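Alpha-galacturonidase (Bacillus subtilis, PDB 3FEF) hydrolyses alpha-1,4-linked galacturonate oligosaccharides such as di-galacturonate, using NAD and manganese as cofactors, as a homotetramer of glycosyl hydrolase family 4. Local coordinates at residues A[119-123]-A[399-404]; A[171-175]-A[265-269]; A[203-207]-A[272-276]; A[391-395]-A[414-419]. All blocks are in the same frame, centred on the assembly; numbering follows the deposited sequence.

Contact 1. Residues A[119-123]-A[399-404]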
loop_
_atom_site.group_PDB
_atom_site.type_symbol
_atom_site.label_atom_id
_atom_site.label_comp_id
_atom_site.label_asym_id
_atom_site.label_seq_id
_atom_site.Cartn_x
_atom_site.Cartn_y
_atom_site.Cartn_z
ATOM N N GLY A 119 -17.790 -4.212 -23.738
ATOM C CA GLY A 119 -17.787 -3.999 -22.298
ATOM C C GLY A 119 -18.726 -2.855 -21.981
ATOM O O GLY A 119 -19.557 -2.922 -21.071
ATOM N N LEU A 120 -18.594 -1.786 -22.746
ATOM C CA LEU A 120 -19.417 -0.615 -22.542
ATOM C C LEU A 120 -20.902 -1.009 -22.506
ATOM O O LEU A 120 -21.642 -0.627 -21.620
ATOM C CB LEU A 120 -19.156 0.315 -23.701
ATOM C CG LEU A 120 -18.965 1.786 -23.457
ATOM C CD1 LEU A 120 -18.265 2.041 -22.121
ATOM C CD2 LEU A 120 -18.148 2.312 -24.641
ATOM N N ARG A 121 -21.326 -1.777 -23.492
ATOM C CA ARG A 121 -22.693 -2.292 -23.580
ATOM C C ARG A 121 -23.061 -3.174 -22.373
ATOM O O ARG A 121 -24.193 -3.177 -21.900
ATOM C CB ARG A 121 -22.792 -3.103 -24.874
ATOM C CG ARG A 121 -24.167 -3.307 -25.456
ATOM C CD ARG A 121 -24.097 -3.555 -26.992
ATOM N NE ARG A 121 -23.428 -4.809 -27.349
ATOM C CZ ARG A 121 -22.368 -4.890 -28.150
ATOM N NH1 ARG A 121 -21.870 -3.798 -28.699
ATOM N NH2 ARG A 121 -21.816 -6.064 -28.425
ATOM N N ALA A 122 -22.106 -3.941 -21.873
ATOM C CA ALA A 122 -22.412 -4.894 -20.795
ATOM C C ALA A 122 -22.555 -4.218 -19.433
ATOM O O ALA A 122 -23.226 -4.736 -18.549
ATOM C CB ALA A 122 -21.329 -5.992 -20.728
ATOM N N VAL A 123 -21.916 -3.061 -19.262
ATOM C CA VAL A 123 -21.900 -2.413 -17.966
ATOM C C VAL A 123 -23.296 -2.245 -17.358
ATOM O O VAL A 123 -23.527 -2.640 -16.215
ATOM C CB VAL A 123 -21.111 -1.075 -17.992
ATOM C CG1 VAL A 123 -21.275 -0.313 -16.659
ATOM C CG2 VAL A 123 -19.628 -1.355 -18.258
ATOM N N VAL A 399 -13.377 1.593 -18.630
ATOM C CA VAL A 399 -14.619 1.134 -19.252
ATOM C C VAL A 399 -15.716 0.945 -18.210
ATOM O O VAL A 399 -16.848 1.384 -18.408
ATOM C CB VAL A 399 -14.425 -0.146 -20.107
ATOM C CG1 VAL A 399 -15.778 -0.724 -20.546
ATOM C CG2 VAL A 399 -13.561 0.166 -21.363
ATOM N N ALA A 400 -15.375 0.317 -17.090
ATOM C CA ALA A 400 -16.352 0.084 -16.041
ATOM C C ALA A 400 -16.871 1.406 -15.503
ATOM O O ALA A 400 -18.079 1.590 -15.368
ATOM C CB ALA A 400 -15.760 -0.767 -14.920
ATOM N N ASP A 401 -15.969 2.333 -15.201
ATOM C CA ASP A 401 -16.406 3.665 -14.780
ATOM C C ASP A 401 -17.227 4.368 -15.865
ATOM O O ASP A 401 -18.328 4.851 -15.595
ATOM C CB ASP A 401 -15.228 4.540 -14.380
ATOM C CG ASP A 401 -14.530 4.028 -13.163
ATOM O OD1 ASP A 401 -15.234 3.514 -12.256
ATOM O OD2 ASP A 401 -13.278 4.125 -13.115
ATOM N N ALA A 402 -16.680 4.433 -17.079
ATOM C CA ALA A 402 -17.358 5.103 -18.176
ATOM C C ALA A 402 -18.788 4.591 -18.315
ATOM O O ALA A 402 -19.734 5.379 -18.470
ATOM C CB ALA A 402 -16.599 4.939 -19.485
ATOM N N GLY A 403 -18.946 3.274 -18.250
ATOM C CA GLY A 403 -20.270 2.665 -18.357
ATOM C C GLY A 403 -21.227 3.092 -17.264
ATOM O O GLY A 403 -22.339 3.480 -17.547
ATOM N N LEU A 404 -20.797 3.031 -16.007
ATOM C CA LEU A 404 -21.662 3.420 -14.885
ATOM C C LEU A 404 -22.028 4.913 -14.845
ATOM O O LEU A 404 -23.075 5.292 -14.307
ATOM C CB LEU A 404 -21.023 3.022 -13.552
ATOM C CG LEU A 404 -20.952 1.511 -13.304
ATOM C CD1 LEU A 404 -20.043 1.215 -12.138
ATOM C CD2 LEU A 404 -22.350 0.928 -13.085
#
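Val399 O takes the helical hydrogen bond of Gly403 N at 2.8 Å, and the same carbonyl is bordered by two methyls of the partner helix, Val123 CG2 at 3.9 Å and Leu120 CD1 at 4.0 Å. These segments belong to helices 112-136 and 383-405, whose local axes approach to 8.4 Å and cross at -49°. Val123 is the knob, set among Val399, Ala400, Gly403 and Leu404. With CG1 anti to its backbone N (chi1 172°), it lays that methyl against the peptide, 3.4 Å from Leu404 N, and beside Leu404 CG. A branched but short residue fits here because Gly403 has no side chain, so the CA atoms of Val123 and Gly403 come within 5.3 Å. On the neighbouring turn Val399 CG1 reaches the bare backbone of Gly119 and lies 3.7 Å from Leu120 N, while Leu120 CD1 spreads toward Ala402 CB. Arg121 and Asp401 turn to other partners, forming salt bridges with Asp94 and Lys158. No hydrogen bond links the two segments; methyls against backbone hold this junction between the Rossmann-type and C-terminal parts of the enzyme, so the fit of Val123 at Gly403, rather than any polar bond, probably sets how the helices meet.

Contact 2. Residues A[171-175]-A[265-269]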
loop_
_atom_site.group_PDB
_atom_site.type_symbol
_atom_site.label_atom_id
_atom_site.label_comp_id
_atom_site.label_asym_id
_atom_site.label_seq_id
_atom_site.Cartn_x
_atom_site.Cartn_y
_atom_site.Cartn_z
ATOM N N GLU A 171 -10.035 -21.400 -20.514
ATOM C CA GLU A 171 -8.836 -21.311 -21.337
ATOM C C GLU A 171 -7.635 -22.014 -20.701
ATOM O O GLU A 171 -6.887 -22.712 -21.381
ATOM C CB GLU A 171 -8.495 -19.854 -21.656
ATOM C CG GLU A 171 -9.334 -19.281 -22.792
ATOM C CD GLU A 171 -9.407 -20.223 -23.989
ATOM O OE1 GLU A 171 -8.390 -20.388 -24.698
ATOM O OE2 GLU A 171 -10.482 -20.807 -24.212
ATOM N N VAL A 172 -7.445 -21.837 -19.397
ATOM C CA VAL A 172 -6.296 -22.434 -18.755
ATOM C C VAL A 172 -6.343 -23.971 -18.878
ATOM O O VAL A 172 -5.305 -24.617 -18.954
ATOM C CB VAL A 172 -6.167 -21.994 -17.294
ATOM C CG1 VAL A 172 -4.997 -22.700 -16.637
ATOM C CG2 VAL A 172 -6.010 -20.461 -17.191
ATOM N N PHE A 173 -7.539 -24.558 -18.928
ATOM C CA PHE A 173 -7.621 -26.015 -19.042
ATOM C C PHE A 173 -6.952 -26.502 -20.316
ATOM O O PHE A 173 -6.310 -27.556 -20.325
ATOM C CB PHE A 173 -9.073 -26.516 -18.952
ATOM C CG PHE A 173 -9.790 -26.054 -17.718
ATOM C CD1 PHE A 173 -9.082 -25.775 -16.552
ATOM C CD2 PHE A 173 -11.173 -25.887 -17.722
ATOM C CE1 PHE A 173 -9.733 -25.322 -15.415
ATOM C CE2 PHE A 173 -11.839 -25.439 -16.593
ATOM C CZ PHE A 173 -11.119 -25.153 -15.431
ATOM N N GLY A 174 -7.091 -25.728 -21.390
ATOM C CA GLY A 174 -6.516 -26.099 -22.686
ATOM C C GLY A 174 -5.000 -26.087 -22.675
ATOM O O GLY A 174 -4.358 -26.842 -23.397
ATOM N N THR A 175 -4.411 -25.226 -21.854
ATOM C CA THR A 175 -2.967 -25.204 -21.742
ATOM C C THR A 175 -2.469 -26.345 -20.874
ATOM O O THR A 175 -1.420 -26.925 -21.137
ATOM C CB THR A 175 -2.450 -23.852 -21.216
ATOM O OG1 THR A 175 -2.894 -22.829 -22.118
ATOM C CG2 THR A 175 -0.934 -23.860 -21.209
ATOM N N ILE A 265 4.844 -19.380 -19.644
ATOM C CA ILE A 265 4.003 -20.051 -20.607
ATOM C C ILE A 265 2.645 -19.359 -20.778
ATOM O O ILE A 265 1.854 -19.318 -19.866
ATOM C CB ILE A 265 3.762 -21.510 -20.186
ATOM C CG1 ILE A 265 5.098 -22.272 -20.084
ATOM C CG2 ILE A 265 2.746 -22.176 -21.130
ATOM C CD1 ILE A 265 4.967 -23.719 -19.537
ATOM N N PRO A 266 2.361 -18.847 -21.979
ATOM C CA PRO A 266 1.081 -18.198 -22.190
ATOM C C PRO A 266 -0.015 -19.237 -22.003
ATOM O O PRO A 266 0.127 -20.370 -22.465
ATOM C CB PRO A 266 1.158 -17.733 -23.640
ATOM C CG PRO A 266 2.640 -17.758 -23.985
ATOM C CD PRO A 266 3.159 -18.922 -23.215
ATOM N N ALA A 267 -1.084 -18.874 -21.306
ATOM C CA ALA A 267 -2.064 -19.885 -20.877
ATOM C C ALA A 267 -3.482 -19.604 -21.351
ATOM O O ALA A 267 -4.414 -19.660 -20.560
ATOM C CB ALA A 267 -2.029 -20.031 -19.339
ATOM N N ALA A 268 -3.621 -19.286 -22.640
ATOM C CA ALA A 268 -4.908 -19.191 -23.340
ATOM C C ALA A 268 -4.693 -19.576 -24.805
ATOM O O ALA A 268 -3.554 -19.629 -25.268
ATOM C CB ALA A 268 -5.503 -17.764 -23.247
ATOM N N GLY A 269 -5.780 -19.826 -25.533
ATOM C CA GLY A 269 -5.670 -20.147 -26.951
ATOM C C GLY A 269 -5.008 -19.003 -27.716
ATOM O O GLY A 269 -5.146 -17.824 -27.362
#
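Glu171, its CG anti to the carbonyl carbon (chi1 -80°) and its chain bent again at chi2 (-47°), curls its carboxylate round to the backbone of Gly269, while Thr175, one helical turn further on, sets OG1 beside its own backbone N (chi1 -59°), where it faces Ala267. The bend in the glutamate brings OE1 to Gly269 N at 2.8 Å, the N-H meeting the oxygen nearly along its C-O direction. Gly269 sits at the N-cap position of helix 270-273, and the same OE1 has a second, weak partner in His272 ND1 of that helix. A glutamate suits this place because it is long enough to turn back over Ala268, whose CB packs 4.0 Å from Glu171 CB. At the other end Thr175 divides its branches: OG1 lies 3.3 Å from Ala267 CA, and CG2 packs against Ile265 CG2 at 4.0 Å. Small alanines at 267 and 268 let the chain run this close to the helix, with the CA atoms of Glu171 and Ala268 4.9 Å apart. Val172 CG2 rests 3.8 Å from Ala267 O, a carbonyl that is also hydrogen-bonded by Thr208 OG1 of the adjoining strand 207-215. Glu171 follows His170, the probable proton donor by similarity, and its side chain lies about 4 Å from the bound magnesium ion. The segment 171-175 of helix 171-187, which follows strand 164-167 of the Rossmann-type sheet, thus meets the C-terminal domain beside the metal, as expected of a family 4 glycosidase active site.

Contact 3. Residues A[203-207]-A[272-276]. With MG (magnesium ion), chain G.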
loop_
_atom_site.group_PDB
_atom_site.type_symbol
_atom_site.label_atom_id
_atom_site.label_comp_id
_atom_site.label_asym_id
_atom_site.label_seq_id
_atom_site.Cartn_x
_atom_site.Cartn_y
_atom_site.Cartn_z
ATOM N N GLY A 203 -2.654 -13.553 -14.145
ATOM C CA GLY A 203 -2.862 -12.603 -15.226
ATOM C C GLY A 203 -4.263 -12.033 -15.160
ATOM O O GLY A 203 -4.844 -11.882 -14.089
ATOM N N ILE A 204 -4.795 -11.676 -16.307
ATOM C CA ILE A 204 -6.181 -11.266 -16.391
ATOM C C ILE A 204 -6.785 -12.230 -17.409
ATOM O O ILE A 204 -6.047 -12.859 -18.181
ATOM C CB ILE A 204 -6.302 -9.826 -16.892
ATOM C CG1 ILE A 204 -5.576 -9.672 -18.225
ATOM C CG2 ILE A 204 -5.719 -8.845 -15.861
ATOM C CD1 ILE A 204 -5.547 -8.219 -18.752
ATOM N N ASN A 205 -8.106 -12.354 -17.409
ATOM C CA ASN A 205 -8.792 -13.316 -18.278
ATOM C C ASN A 205 -8.363 -13.252 -19.757
ATOM O O ASN A 205 -8.249 -12.172 -20.336
ATOM C CB ASN A 205 -10.318 -13.136 -18.151
ATOM C CG ASN A 205 -11.097 -14.227 -18.881
ATOM O OD1 ASN A 205 -10.967 -15.436 -18.590
ATOM N ND2 ASN A 205 -11.876 -13.814 -19.852
ATOM N N HIS A 206 -8.134 -14.414 -20.361
ATOM C CA HIS A 206 -7.620 -14.524 -21.742
ATOM C C HIS A 206 -6.192 -14.033 -21.937
ATOM O O HIS A 206 -5.668 -14.074 -23.048
ATOM C CB HIS A 206 -8.562 -13.852 -22.763
ATOM C CG HIS A 206 -9.897 -14.519 -22.866
ATOM N ND1 HIS A 206 -11.022 -13.879 -23.332
ATOM C CD2 HIS A 206 -10.296 -15.763 -22.505
ATOM C CE1 HIS A 206 -12.048 -14.713 -23.294
ATOM N NE2 HIS A 206 -11.631 -15.865 -22.802
ATOM N N PHE A 207 -5.571 -13.561 -20.862
ATOM C CA PHE A 207 -4.175 -13.116 -20.896
ATOM C C PHE A 207 -3.512 -13.623 -19.604
ATOM O O PHE A 207 -2.996 -12.844 -18.800
ATOM C CB PHE A 207 -4.105 -11.591 -20.977
ATOM C CG PHE A 207 -2.749 -11.051 -21.409
ATOM C CD1 PHE A 207 -2.177 -11.443 -22.623
ATOM C CD2 PHE A 207 -2.064 -10.141 -20.610
ATOM C CE1 PHE A 207 -0.933 -10.942 -23.028
ATOM C CE2 PHE A 207 -0.828 -9.645 -21.001
ATOM C CZ PHE A 207 -0.263 -10.047 -22.222
ATOM N N HIS A 272 -6.949 -15.867 -28.520
ATOM C CA HIS A 272 -7.187 -14.878 -27.467
ATOM C C HIS A 272 -5.934 -14.082 -27.165
ATOM O O HIS A 272 -5.999 -12.870 -26.995
ATOM C CB HIS A 272 -7.676 -15.546 -26.187
ATOM C CG HIS A 272 -9.074 -16.061 -26.283
ATOM N ND1 HIS A 272 -9.384 -17.399 -26.159
ATOM C CD2 HIS A 272 -10.244 -15.420 -26.507
ATOM C CE1 HIS A 272 -10.687 -17.560 -26.300
ATOM N NE2 HIS A 272 -11.234 -16.372 -26.497
ATOM N N LEU A 273 -4.798 -14.773 -27.099
ATOM C CA LEU A 273 -3.522 -14.143 -26.801
ATOM C C LEU A 273 -3.245 -13.084 -27.835
ATOM O O LEU A 273 -2.727 -12.004 -27.527
ATOM C CB LEU A 273 -2.389 -15.182 -26.854
ATOM C CG LEU A 273 -2.347 -16.259 -25.756
ATOM C CD1 LEU A 273 -1.291 -17.339 -26.068
ATOM C CD2 LEU A 273 -2.127 -15.639 -24.347
ATOM N N ALA A 274 -3.566 -13.423 -29.078
ATOM C CA ALA A 274 -3.234 -12.576 -30.215
ATOM C C ALA A 274 -3.808 -11.163 -30.097
ATOM O O ALA A 274 -3.309 -10.250 -30.715
ATOM C CB ALA A 274 -3.698 -13.223 -31.514
ATOM N N GLU A 275 -4.841 -10.968 -29.295
ATOM C CA GLU A 275 -5.475 -9.654 -29.268
ATOM C C GLU A 275 -4.861 -8.685 -28.247
ATOM O O GLU A 275 -5.242 -7.507 -28.208
ATOM C CB GLU A 275 -6.967 -9.809 -28.997
ATOM C CG GLU A 275 -7.608 -10.937 -29.793
ATOM C CD GLU A 275 -9.104 -10.770 -29.905
ATOM O OE1 GLU A 275 -9.818 -11.024 -28.904
ATOM O OE2 GLU A 275 -9.563 -10.369 -30.997
ATOM N N PHE A 276 -3.934 -9.175 -27.419
ATOM C CA PHE A 276 -3.434 -8.382 -26.281
ATOM C C PHE A 276 -2.142 -7.625 -26.551
ATOM O O PHE A 276 -1.757 -6.790 -25.745
ATOM C CB PHE A 276 -3.242 -9.248 -25.022
ATOM C CG PHE A 276 -4.527 -9.585 -24.322
ATOM C CD1 PHE A 276 -4.942 -8.861 -23.226
ATOM C CD2 PHE A 276 -5.315 -10.630 -24.770
ATOM C CE1 PHE A 276 -6.105 -9.171 -22.589
ATOM C CE2 PHE A 276 -6.500 -10.929 -24.146
ATOM C CZ PHE A 276 -6.897 -10.202 -23.050
HETATM MG MG MG G . -12.828 -17.597 -21.871
HETATM O O HOH W 1 -12.658 -19.208 -23.559
HETATM O O HOH W 2 -14.209 -19.381 -21.137
HETATM O O HOH W 3 -13.779 -15.930 -20.532
#
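Two histidines lie face to face, and one of them holds the metal: the rings of His206 and His272 stack with centroids 3.9 Å apart and planes at 13°. His206 belongs to a type II beta turn, Ile204 to Phe207, in the link between strands 197-202 and 207-215 of the C-terminal domain; it adopts a left-handed backbone (phi 67°), unusual for a residue other than glycine. His206 NE2 binds the magnesium ion at 2.3 Å, together with Cys169 SG and three waters, in the site that holds manganese for activity. The imidazole is held at its other nitrogen too, since ND1 is hydrogen-bonded to Thr110 OG1. With His272 over one face, little freedom of rotation is likely to remain to the ring. Phe276, at the end of a type I turn from Leu273, fills the other half of the contact. Its CE2 comes 3.4 Å from His206 O, and Ile204 CD1 approaches CE1 at 4.0 Å. Phe207, with CG anti to the backbone N (chi1 -164°), runs its ring alongside CB of Phe276, the two rings nearly parallel but slid apart. The slide leaves Phe207 CB over the face of the Phe276 ring, a CH-pi contact 3.6 Å from its centroid.

Contact 4. Residues A[391-395]-A[414-419]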
loop_
_atom_site.group_PDB
_atom_site.type_symbol
_atom_site.label_atom_id
_atom_site.label_comp_id
_atom_site.label_asym_id
_atom_site.label_seq_id
_atom_site.Cartn_x
_atom_site.Cartn_y
_atom_site.Cartn_z
ATOM N N ARG A 391 -1.592 -1.976 -18.487
ATOM C CA ARG A 391 -2.208 -1.176 -19.523
ATOM C C ARG A 391 -3.669 -1.575 -19.824
ATOM O O ARG A 391 -4.549 -0.723 -19.864
ATOM C CB ARG A 391 -1.344 -1.266 -20.759
ATOM C CG ARG A 391 -1.872 -0.467 -21.913
ATOM C CD ARG A 391 -0.758 -0.217 -22.885
ATOM N NE ARG A 391 -1.317 0.252 -24.139
ATOM C CZ ARG A 391 -0.671 0.200 -25.296
ATOM N NH1 ARG A 391 0.554 -0.314 -25.370
ATOM N NH2 ARG A 391 -1.271 0.648 -26.378
ATOM N N HIS A 392 -3.923 -2.870 -20.038
ATOM C CA HIS A 392 -5.288 -3.369 -20.258
ATOM C C HIS A 392 -6.177 -3.167 -19.038
ATOM O O HIS A 392 -7.353 -2.832 -19.142
ATOM C CB HIS A 392 -5.271 -4.865 -20.626
ATOM C CG HIS A 392 -4.683 -5.144 -21.973
ATOM N ND1 HIS A 392 -5.348 -4.862 -23.146
ATOM C CD2 HIS A 392 -3.484 -5.675 -22.336
ATOM C CE1 HIS A 392 -4.587 -5.197 -24.173
ATOM N NE2 HIS A 392 -3.454 -5.700 -23.711
ATOM N N ILE A 393 -5.624 -3.427 -17.868
ATOM C CA ILE A 393 -6.357 -3.131 -16.659
ATOM C C ILE A 393 -6.801 -1.654 -16.573
ATOM O O ILE A 393 -7.973 -1.393 -16.294
ATOM C CB ILE A 393 -5.595 -3.613 -15.421
ATOM C CG1 ILE A 393 -5.669 -5.151 -15.370
ATOM C CG2 ILE A 393 -6.192 -2.991 -14.149
ATOM C CD1 ILE A 393 -4.846 -5.756 -14.297
ATOM N N SER A 394 -5.891 -0.705 -16.828
ATOM C CA SER A 394 -6.274 0.714 -16.976
ATOM C C SER A 394 -7.525 0.862 -17.822
ATOM O O SER A 394 -8.467 1.538 -17.446
ATOM C CB SER A 394 -5.188 1.496 -17.718
ATOM O OG SER A 394 -4.268 2.000 -16.816
ATOM N N ASN A 395 -7.490 0.258 -19.001
ATOM C CA ASN A 395 -8.607 0.307 -19.943
ATOM C C ASN A 395 -9.893 -0.318 -19.428
ATOM O O ASN A 395 -10.998 0.249 -19.577
ATOM C CB ASN A 395 -8.179 -0.324 -21.268
ATOM C CG ASN A 395 -7.058 0.448 -21.906
ATOM O OD1 ASN A 395 -6.750 1.571 -21.469
ATOM N ND2 ASN A 395 -6.404 -0.146 -22.903
ATOM N N ALA A 414 -9.869 5.000 -23.107
ATOM C CA ALA A 414 -9.521 3.583 -23.067
ATOM C C ALA A 414 -9.360 3.067 -24.504
ATOM O O ALA A 414 -8.344 2.456 -24.850
ATOM C CB ALA A 414 -10.588 2.789 -22.305
ATOM N N PHE A 415 -10.364 3.332 -25.336
ATOM C CA PHE A 415 -10.303 2.990 -26.752
ATOM C C PHE A 415 -8.965 3.373 -27.371
ATOM O O PHE A 415 -8.336 2.546 -28.053
ATOM C CB PHE A 415 -11.462 3.658 -27.503
ATOM C CG PHE A 415 -11.718 3.099 -28.894
ATOM C CD1 PHE A 415 -11.167 3.705 -30.016
ATOM C CD2 PHE A 415 -12.551 1.993 -29.075
ATOM C CE1 PHE A 415 -11.428 3.218 -31.308
ATOM C CE2 PHE A 415 -12.811 1.484 -30.350
ATOM C CZ PHE A 415 -12.255 2.102 -31.475
ATOM N N LEU A 416 -8.536 4.619 -27.140
ATOM C CA LEU A 416 -7.246 5.098 -27.650
ATOM C C LEU A 416 -6.027 4.393 -27.046
ATOM O O LEU A 416 -4.970 4.298 -27.670
ATOM C CB LEU A 416 -7.099 6.612 -27.393
ATOM C CG LEU A 416 -7.952 7.602 -28.191
ATOM C CD1 LEU A 416 -7.585 9.050 -27.812
ATOM C CD2 LEU A 416 -7.754 7.355 -29.679
ATOM N N ASN A 417 -6.151 3.955 -25.803
ATOM C CA ASN A 417 -5.046 3.310 -25.114
ATOM C C ASN A 417 -4.932 1.806 -25.441
ATOM O O ASN A 417 -4.045 1.109 -24.928
ATOM C CB ASN A 417 -5.230 3.519 -23.609
ATOM C CG ASN A 417 -3.948 3.328 -22.824
ATOM O OD1 ASN A 417 -2.869 3.703 -23.277
ATOM N ND2 ASN A 417 -4.065 2.773 -21.629
ATOM N N ASP A 418 -5.829 1.292 -26.280
ATOM C CA ASP A 418 -5.813 -0.145 -26.603
ATOM C C ASP A 418 -4.764 -0.490 -27.652
ATOM O O ASP A 418 -4.709 0.124 -28.697
ATOM C CB ASP A 418 -7.198 -0.623 -27.058
ATOM C CG ASP A 418 -7.239 -2.125 -27.334
ATOM O OD1 ASP A 418 -7.014 -2.528 -28.503
ATOM O OD2 ASP A 418 -7.468 -2.908 -26.382
ATOM N N PRO A 419 -3.919 -1.486 -27.368
ATOM C CA PRO A 419 -2.853 -1.887 -28.291
ATOM C C PRO A 419 -3.324 -2.119 -29.737
ATOM O O PRO A 419 -2.535 -1.962 -30.660
ATOM C CB PRO A 419 -2.351 -3.205 -27.699
ATOM C CG PRO A 419 -2.643 -3.075 -26.226
ATOM C CD PRO A 419 -3.907 -2.263 -26.117
HETATM O O HOH W 4 -3.319 2.402 -28.020
HETATM O O HOH W 5 -7.341 -2.912 -23.503
HETATM O O HOH W 6 -2.195 2.760 -18.978
#
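Asn417 O, on helix 408-417, is gripped side-on by Arg391 through NE at 3.0 Å and NH2 at 3.2 Å. The partners are successive helices, 383-405 and 408-417, packed as a helical hairpin. The carbonyl lies close to the guanidinium plane, but the two nitrogens meet it differently: NE tilts only 17° from the carbonyl plane, whereas NH2 stands well above it. Asn395 ND2 adds a weak bond to the same oxygen. In return Asn417 ND2 gives a hydrogen bond of 2.9 Å to Asn395 OD1, with the two amide planes 79° apart, so the Asn395 amide accepts at OD1 and donates weakly at ND2, while Asn417 keeps OD1 for the second subunit. Close by, Ala414 is small enough to bring its CB within 3.7 Å of Asn395 O.

An extended Arg391 chain, CG anti to the backbone N (chi1 -180°), carries the guanidinium out to Pro419, whose CG lies over one face, 3.9 Å from CZ. His392 CE1 touches the same CG at 3.5 Å, the NE2 of that ring being hydrogen-bonded to Phe276 O. Further out, Arg391 NH1 and Asn417 OD1 exchange hydrogen bonds with Asn417 and Arg391 of the second subunit, so the arginine joins hairpin and subunit interface alike. The two Arg391 NH2 groups also come close there, probably at some electrostatic cost. Asp418 is positioned by Leu420 N and Gly112 N, and it in turn fixes water 5, which sits 2.9 Å from Asp418 OD2, 3.0 Å from Asn395 ND2 and is also hydrogen-bonded to His392 ND1.

Contacts 2, 3 and 4 run from the metal site outward to a subunit interface; contact 1 lies beside contact 4. Contacts 2 and 3, with centres 10 Å apart, meet directly: Glu171 CG lies 3.7 Å from His206 CD2, and the loop 267-269 leads straight into helix 270-273. Contact 3 passes to contact 4 through Ile204 CG2, which packs 3.6 Å from Ile393 CD1; His392 is about 10 Å from His206, side chain to side chain. Contact 4 shares helix 383-405 with contact 1, where Val399 CG2 packs on Ala414 CB. Contacts 1 and 2, centres 27 Å apart, join the Rossmann-type part to the C-terminal domain on opposite sides of the chain's centre.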